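Local coordinates for protein actin depolymerization factor 2 (Plasmodium berghei, PDB 2XFA) that probably binds actin and regulates the turnover of actin filaments in the malaria parasite, at residues 18-21 with 22-26; 56-59 with 60-63; 135-138 with 139-143. All coordinates share one frame; numbering follows the deposited sequence.

All three contacts are local, each made within a single helix packed on the mixed sheet of the ADF/cofilin fold. Contact 1 (helix 14-24) and contact 3 (helix 137-146) lie on opposite sides of the chain's centre, their centres about 26 Å apart. Contact 2 (helix 56-65) is contact 3's neighbour, centre to centre about 10 Å, and touches it through an Asp57-Lys142 salt bridge and the packing of Ile60 on Leu141. Each is buried on one side and exposed on the other. Aromatic rings meet aliphatic chains in contacts 1 and 3, beside an internal salt bridge in the first; contact 2 is lined by branched aliphatics, and carboxylates crowd the surface of contact 3.

Contact 1: 18-21 with 22-26; sequences YEFN and RLKVK
Tyr18 and Arg22 run side by side one turn apart on helix 14-24, an amphipathic helix lying against the sheet of the ADF/cofilin fold. The CD methylene of Arg22 sits over one face of the Tyr18 ring, 3.6 Å from the centroid and displaced toward the rim, a CH-pi contact on the exposed side. Ring and guanidinium planes are only 15° apart. The bend at chi3 of Arg22 (61°) turns NE toward Glu19, whose OE1 lies at the guanidinium edge, in its plane. The carboxylate stands nearly perpendicular to that plane, at 84°, and the salt bridge of Glu19 OE1 to Arg22 NE is long, 3.3 Å, and weak as a hydrogen bond. Asn29 ND2 also bonds Glu19 OE1, so this buried oxygen has two donors.

The tightly packed side belongs to Phe20 and Leu23, which are buried on Ile76 of strand 73-81, Phe20 also reaching Tyr34 and Leu23 reaching Ile32. Lys24 begins over a face of the Phe20 ring, with CB 4.3 Å from the centroid, and its extended chain then brings Lys24 CD to 3.3 Å from Phe20 CE2, beside CZ. Its amine lies beyond the ring. Val25 and Lys26, at the end of the segment, are exposed.

Backbone bonds join the two segments. Phe20 O receives Lys24 N at 2.7 Å. Asn21 O accepts twice: Val25 N lies 2.7 Å from it, whereas Lys26 N makes a weak bond to the same Asn21 O at 3.5 Å.

Contact 2: 56-59 with 60-63; sequences LDNI and IMRI
Ile60 meets Leu56 one turn back, its CD1 resting 3.7 Å from Leu56 CG as the two side chains pass at a slant. CG1 of Ile60 is anti to its own carbonyl carbon (chi1 -68°), which sends the CD1 branch back along the helix toward Leu56. Ile60 is buried, on Leu141 of helix 137-146; Leu56, partly exposed, touches Met79 of strand 73-81. Met61 follows on the outer side; a bend at chi3 (58°) brings its methyl CE over a face of the Asn58 amide, 3.3 Å from Asn58 OD1, while Met61 N bonds Asp57 O at 3.0 Å.

This is a helix of the ADF/cofilin fold that packs on the sheet with one flank and against helix 137-146 with another. Arg62 next crosses Asn58: its CG lies 3.0 Å from Asn58 O, and the guanidinium is turned 81° from the amide. NH1 stays 3.9 Å from Asn58 OD1, whereas Glu48 takes NE in a salt bridge. Ile63 returns to the buried side, pointing the same way as Ile59 and lying on Ile75 and Ala77. The Ile59 CD1 and Ile63 CD1 methyls approach to 3.2 Å, tighter than usual van der Waals contact.

Contact 3: 135-138 with 139-143; sequences NEFE and EELKA
Leu141 N donates to Phe137 O across 2.9 Å with an N-H...O angle of 176°, almost straight, at the opening turn of helix 137-146, the C-terminal helix of this ADF/cofilin fold. Just before it, Glu140 N bonds Glu136 O, also at 2.9 Å. The next bond is longer, 3.3 Å from Lys142 N to Glu138 O. Beyond the backbone, Lys142 extends off this turn, and its NZ forms a salt bridge with Asp57 OD1 of helix 56-65.

Acidic groups dominate the outer face. Glu136 and Glu140 are four residues apart, one turn on, with Glu136 OE2 and Glu140 OE1 5.3 Å from each other, so their like charges would probably repel mildly. At the base of the second side chain, Glu140 CB comes to 3.3 Å from Glu136 O. Glu138 leans to the other flank, where its side chain touches Ile60 and Met61.

Packing closes the buried side. Phe137 and Leu141 lie side by side and point the same way, both against Ile130 of strand 126-130; the Phe137 ring also meets Trp97 edge-to-face. With CG of Phe137 opposite its backbone N (chi1 180°), the ring extends along Leu141 and presents its outer end to one methyl. Leu141 CD1 approaches that end obliquely, 4.1 Å from Phe137 CZ and equally far from Phe137 CE1.

Contact 1: 18-21 with 22-26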
# COMPACT_ATOMS: atom_id res chain seq x y z
N TYR A 18 8.17 -11.91 2.41
CA TYR A 18 7.86 -12.66 3.62
C TYR A 18 6.59 -12.13 4.25
O TYR A 18 5.66 -12.88 4.51
CB TYR A 18 9.01 -12.54 4.63
CG TYR A 18 8.72 -13.13 6.00
CD1 TYR A 18 8.55 -14.50 6.17
CD2 TYR A 18 8.63 -12.31 7.13
CE1 TYR A 18 8.29 -15.04 7.42
CE2 TYR A 18 8.38 -12.84 8.39
CZ TYR A 18 8.20 -14.21 8.53
OH TYR A 18 7.95 -14.76 9.76
N GLU A 19 6.53 -10.82 4.48
CA GLU A 19 5.39 -10.23 5.18
C GLU A 19 4.13 -10.22 4.34
O GLU A 19 3.03 -10.46 4.84
CB GLU A 19 5.71 -8.81 5.66
CG GLU A 19 6.81 -8.74 6.73
CD GLU A 19 6.45 -9.48 8.01
OE1 GLU A 19 5.30 -9.97 8.15
OE2 GLU A 19 7.34 -9.57 8.90
N PHE A 20 4.28 -9.93 3.05
CA PHE A 20 3.13 -10.02 2.15
C PHE A 20 2.51 -11.42 2.19
O PHE A 20 1.29 -11.58 2.24
CB PHE A 20 3.51 -9.68 0.72
CG PHE A 20 2.40 -9.97 -0.26
CD1 PHE A 20 1.29 -9.14 -0.33
CD2 PHE A 20 2.45 -11.08 -1.07
CE1 PHE A 20 0.26 -9.41 -1.22
CE2 PHE A 20 1.41 -11.36 -1.96
CZ PHE A 20 0.32 -10.53 -2.03
N ASN A 21 3.35 -12.44 2.18
CA ASN A 21 2.82 -13.80 2.25
C ASN A 21 2.12 -14.06 3.59
O ASN A 21 1.08 -14.70 3.63
CB ASN A 21 3.90 -14.84 1.95
CG ASN A 21 4.25 -14.91 0.46
OD1 ASN A 21 5.38 -15.24 0.09
ND2 ASN A 21 3.28 -14.62 -0.39
N ARG A 22 2.67 -13.54 4.68
CA ARG A 22 1.99 -13.62 5.97
C ARG A 22 0.63 -12.91 5.94
O ARG A 22 -0.30 -13.33 6.63
CB ARG A 22 2.88 -13.08 7.09
CG ARG A 22 3.95 -14.07 7.56
CD ARG A 22 5.03 -13.42 8.41
NE ARG A 22 4.51 -12.80 9.63
CZ ARG A 22 4.13 -13.49 10.70
NH1 ARG A 22 4.18 -14.82 10.69
NH2 ARG A 22 3.67 -12.86 11.77
N LEU A 23 0.52 -11.84 5.15
CA LEU A 23 -0.73 -11.10 4.97
C LEU A 23 -1.73 -11.87 4.11
O LEU A 23 -2.89 -12.03 4.48
CB LEU A 23 -0.46 -9.75 4.30
CG LEU A 23 -1.68 -8.89 3.92
CD1 LEU A 23 -1.35 -7.39 3.97
CD2 LEU A 23 -2.21 -9.26 2.56
N LYS A 24 -1.24 -12.31 2.96
CA LYS A 24 -2.05 -13.01 1.95
C LYS A 24 -2.47 -14.39 2.41
O LYS A 24 -3.65 -14.74 2.36
CB LYS A 24 -1.22 -13.12 0.67
CG LYS A 24 -1.87 -13.77 -0.51
CD LYS A 24 -0.88 -13.71 -1.66
CE LYS A 24 -1.22 -14.68 -2.74
NZ LYS A 24 -2.60 -14.44 -3.21
N VAL A 25 -1.50 -15.18 2.86
CA VAL A 25 -1.74 -16.58 3.21
C VAL A 25 -2.09 -16.83 4.67
O VAL A 25 -3.05 -17.54 4.96
CB VAL A 25 -0.54 -17.47 2.83
CG1 VAL A 25 -0.49 -18.71 3.71
CG2 VAL A 25 -0.64 -17.86 1.36
N LYS A 26 -1.32 -16.25 5.58
CA LYS A 26 -1.51 -16.49 7.01
C LYS A 26 -2.35 -15.41 7.70
O LYS A 26 -2.61 -15.49 8.89
CB LYS A 26 -0.16 -16.63 7.73
CG LYS A 26 0.69 -17.80 7.24
CD LYS A 26 1.09 -18.74 8.38
CE LYS A 26 -0.12 -19.45 8.98
NZ LYS A 26 0.25 -20.36 10.09

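Contact 2: 56-59 with 60-63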
# COMPACT_ATOMS: atom_id res chain seq x y z
N LEU A 56 -13.48 -0.89 7.03
CA LEU A 56 -12.72 -0.37 5.90
C LEU A 56 -12.26 1.05 6.20
O LEU A 56 -11.07 1.40 6.10
CB LEU A 56 -13.59 -0.33 4.64
CG LEU A 56 -12.89 0.20 3.39
CD1 LEU A 56 -11.63 -0.60 3.11
CD2 LEU A 56 -13.83 0.15 2.19
N ASP A 57 -13.22 1.88 6.56
CA ASP A 57 -12.96 3.25 6.94
C ASP A 57 -11.94 3.30 8.05
O ASP A 57 -11.04 4.13 8.03
CB ASP A 57 -14.27 3.88 7.33
CG ASP A 57 -15.37 3.48 6.37
OD1 ASP A 57 -15.53 4.16 5.34
OD2 ASP A 57 -16.04 2.44 6.61
N ASN A 58 -12.03 2.38 9.00
CA ASN A 58 -11.02 2.36 10.04
C ASN A 58 -9.66 1.93 9.51
O ASN A 58 -8.63 2.42 9.96
CB ASN A 58 -11.42 1.48 11.22
CG ASN A 58 -11.08 2.12 12.56
OD1 ASN A 58 -9.97 1.96 13.08
ND2 ASN A 58 -12.03 2.87 13.11
N ILE A 59 -9.63 1.03 8.54
CA ILE A 59 -8.32 0.62 8.08
C ILE A 59 -7.65 1.74 7.27
O ILE A 59 -6.46 2.00 7.43
CB ILE A 59 -8.35 -0.77 7.38
CG1 ILE A 59 -6.96 -1.17 6.92
CG2 ILE A 59 -9.27 -0.75 6.19
CD1 ILE A 59 -6.66 -0.71 5.56
N ILE A 60 -8.42 2.40 6.42
CA ILE A 60 -8.00 3.56 5.64
C ILE A 60 -7.51 4.68 6.58
O ILE A 60 -6.47 5.30 6.32
CB ILE A 60 -9.16 4.08 4.77
CG1 ILE A 60 -9.51 3.07 3.66
CG2 ILE A 60 -8.83 5.44 4.18
CD1 ILE A 60 -10.88 3.31 3.05
N MET A 61 -8.21 4.90 7.68
CA MET A 61 -7.79 5.89 8.67
C MET A 61 -6.43 5.54 9.27
O MET A 61 -5.54 6.39 9.38
CB MET A 61 -8.84 6.05 9.76
CG MET A 61 -8.49 7.03 10.84
SD MET A 61 -9.63 6.87 12.22
CE MET A 61 -9.39 5.15 12.66
N ARG A 62 -6.26 4.27 9.65
CA ARG A 62 -5.00 3.82 10.23
C ARG A 62 -3.84 3.94 9.24
O ARG A 62 -2.74 4.33 9.61
CB ARG A 62 -5.13 2.37 10.68
CG ARG A 62 -6.21 2.15 11.73
CD ARG A 62 -5.64 2.23 13.12
NE ARG A 62 -5.09 0.95 13.55
CZ ARG A 62 -5.70 0.13 14.41
NH1 ARG A 62 -6.88 0.45 14.93
NH2 ARG A 62 -5.13 -1.01 14.74
N ILE A 63 -4.08 3.59 7.99
CA ILE A 63 -3.04 3.73 6.98
C ILE A 63 -2.66 5.19 6.82
O ILE A 63 -1.50 5.52 6.77
CB ILE A 63 -3.48 3.20 5.61
CG1 ILE A 63 -3.73 1.70 5.68
CG2 ILE A 63 -2.41 3.49 4.58
CD1 ILE A 63 -4.28 1.14 4.37

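Contact 3: 135-138 with 139-143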
# COMPACT_ATOMS: atom_id res chain seq x y z
N ASN A 135 -4.72 15.47 3.07
CA ASN A 135 -6.09 15.79 3.50
C ASN A 135 -7.22 15.08 2.75
O ASN A 135 -8.34 14.98 3.27
CB ASN A 135 -6.35 17.30 3.39
CG ASN A 135 -5.60 18.08 4.44
OD1 ASN A 135 -5.13 17.51 5.44
ND2 ASN A 135 -5.48 19.38 4.23
N GLU A 136 -6.96 14.63 1.53
CA GLU A 136 -8.01 13.96 0.76
C GLU A 136 -7.72 12.47 0.58
O GLU A 136 -8.55 11.76 0.03
CB GLU A 136 -8.24 14.62 -0.60
CG GLU A 136 -8.77 16.03 -0.52
CD GLU A 136 -7.77 17.05 -1.01
OE1 GLU A 136 -7.50 18.01 -0.26
OE2 GLU A 136 -7.23 16.87 -2.13
N PHE A 137 -6.57 12.02 1.06
CA PHE A 137 -6.21 10.61 0.95
C PHE A 137 -7.44 9.72 1.26
O PHE A 137 -7.87 8.92 0.45
CB PHE A 137 -5.04 10.26 1.88
CG PHE A 137 -4.63 8.80 1.81
CD1 PHE A 137 -5.09 7.88 2.74
CD2 PHE A 137 -3.79 8.34 0.80
CE1 PHE A 137 -4.72 6.53 2.67
CE2 PHE A 137 -3.42 6.99 0.72
CZ PHE A 137 -3.89 6.09 1.67
N GLU A 138 -7.99 9.90 2.44
CA GLU A 138 -9.02 9.03 2.99
C GLU A 138 -10.27 9.03 2.13
O GLU A 138 -10.83 7.98 1.87
CB GLU A 138 -9.35 9.49 4.41
CG GLU A 138 -10.08 8.51 5.30
CD GLU A 138 -10.29 9.06 6.72
OE1 GLU A 138 -9.36 8.96 7.55
OE2 GLU A 138 -11.39 9.60 7.00
N GLU A 139 -10.71 10.20 1.68
CA GLU A 139 -11.91 10.27 0.86
C GLU A 139 -11.66 9.72 -0.55
O GLU A 139 -12.51 9.07 -1.15
CB GLU A 139 -12.43 11.70 0.77
CG GLU A 139 -13.61 11.84 -0.18
CD GLU A 139 -14.42 13.12 0.03
OE1 GLU A 139 -13.82 14.17 0.37
OE2 GLU A 139 -15.67 13.07 -0.17
N GLU A 140 -10.48 9.98 -1.08
CA GLU A 140 -10.17 9.55 -2.42
C GLU A 140 -10.06 8.03 -2.48
O GLU A 140 -10.63 7.40 -3.36
CB GLU A 140 -8.87 10.21 -2.91
CG GLU A 140 -8.87 10.46 -4.40
CD GLU A 140 -7.71 11.31 -4.88
OE1 GLU A 140 -7.91 12.53 -5.08
OE2 GLU A 140 -6.61 10.74 -5.07
N LEU A 141 -9.32 7.43 -1.56
CA LEU A 141 -9.18 5.98 -1.58
C LEU A 141 -10.56 5.32 -1.47
O LEU A 141 -10.84 4.36 -2.18
CB LEU A 141 -8.31 5.48 -0.45
CG LEU A 141 -7.25 4.38 -0.56
CD1 LEU A 141 -7.10 3.71 0.80
CD2 LEU A 141 -7.48 3.37 -1.66
N LYS A 142 -11.39 5.82 -0.56
CA LYS A 142 -12.74 5.28 -0.41
C LYS A 142 -13.53 5.38 -1.73
O LYS A 142 -14.10 4.39 -2.19
CB LYS A 142 -13.48 5.94 0.76
CG LYS A 142 -14.79 5.26 1.13
CD LYS A 142 -15.32 5.78 2.47
CE LYS A 142 -16.76 5.33 2.74
NZ LYS A 142 -16.93 3.84 2.65
N ALA A 143 -13.50 6.56 -2.34
CA ALA A 143 -14.20 6.81 -3.60
C ALA A 143 -13.72 5.83 -4.65
O ALA A 143 -14.51 5.22 -5.35
CB ALA A 143 -13.95 8.24 -4.07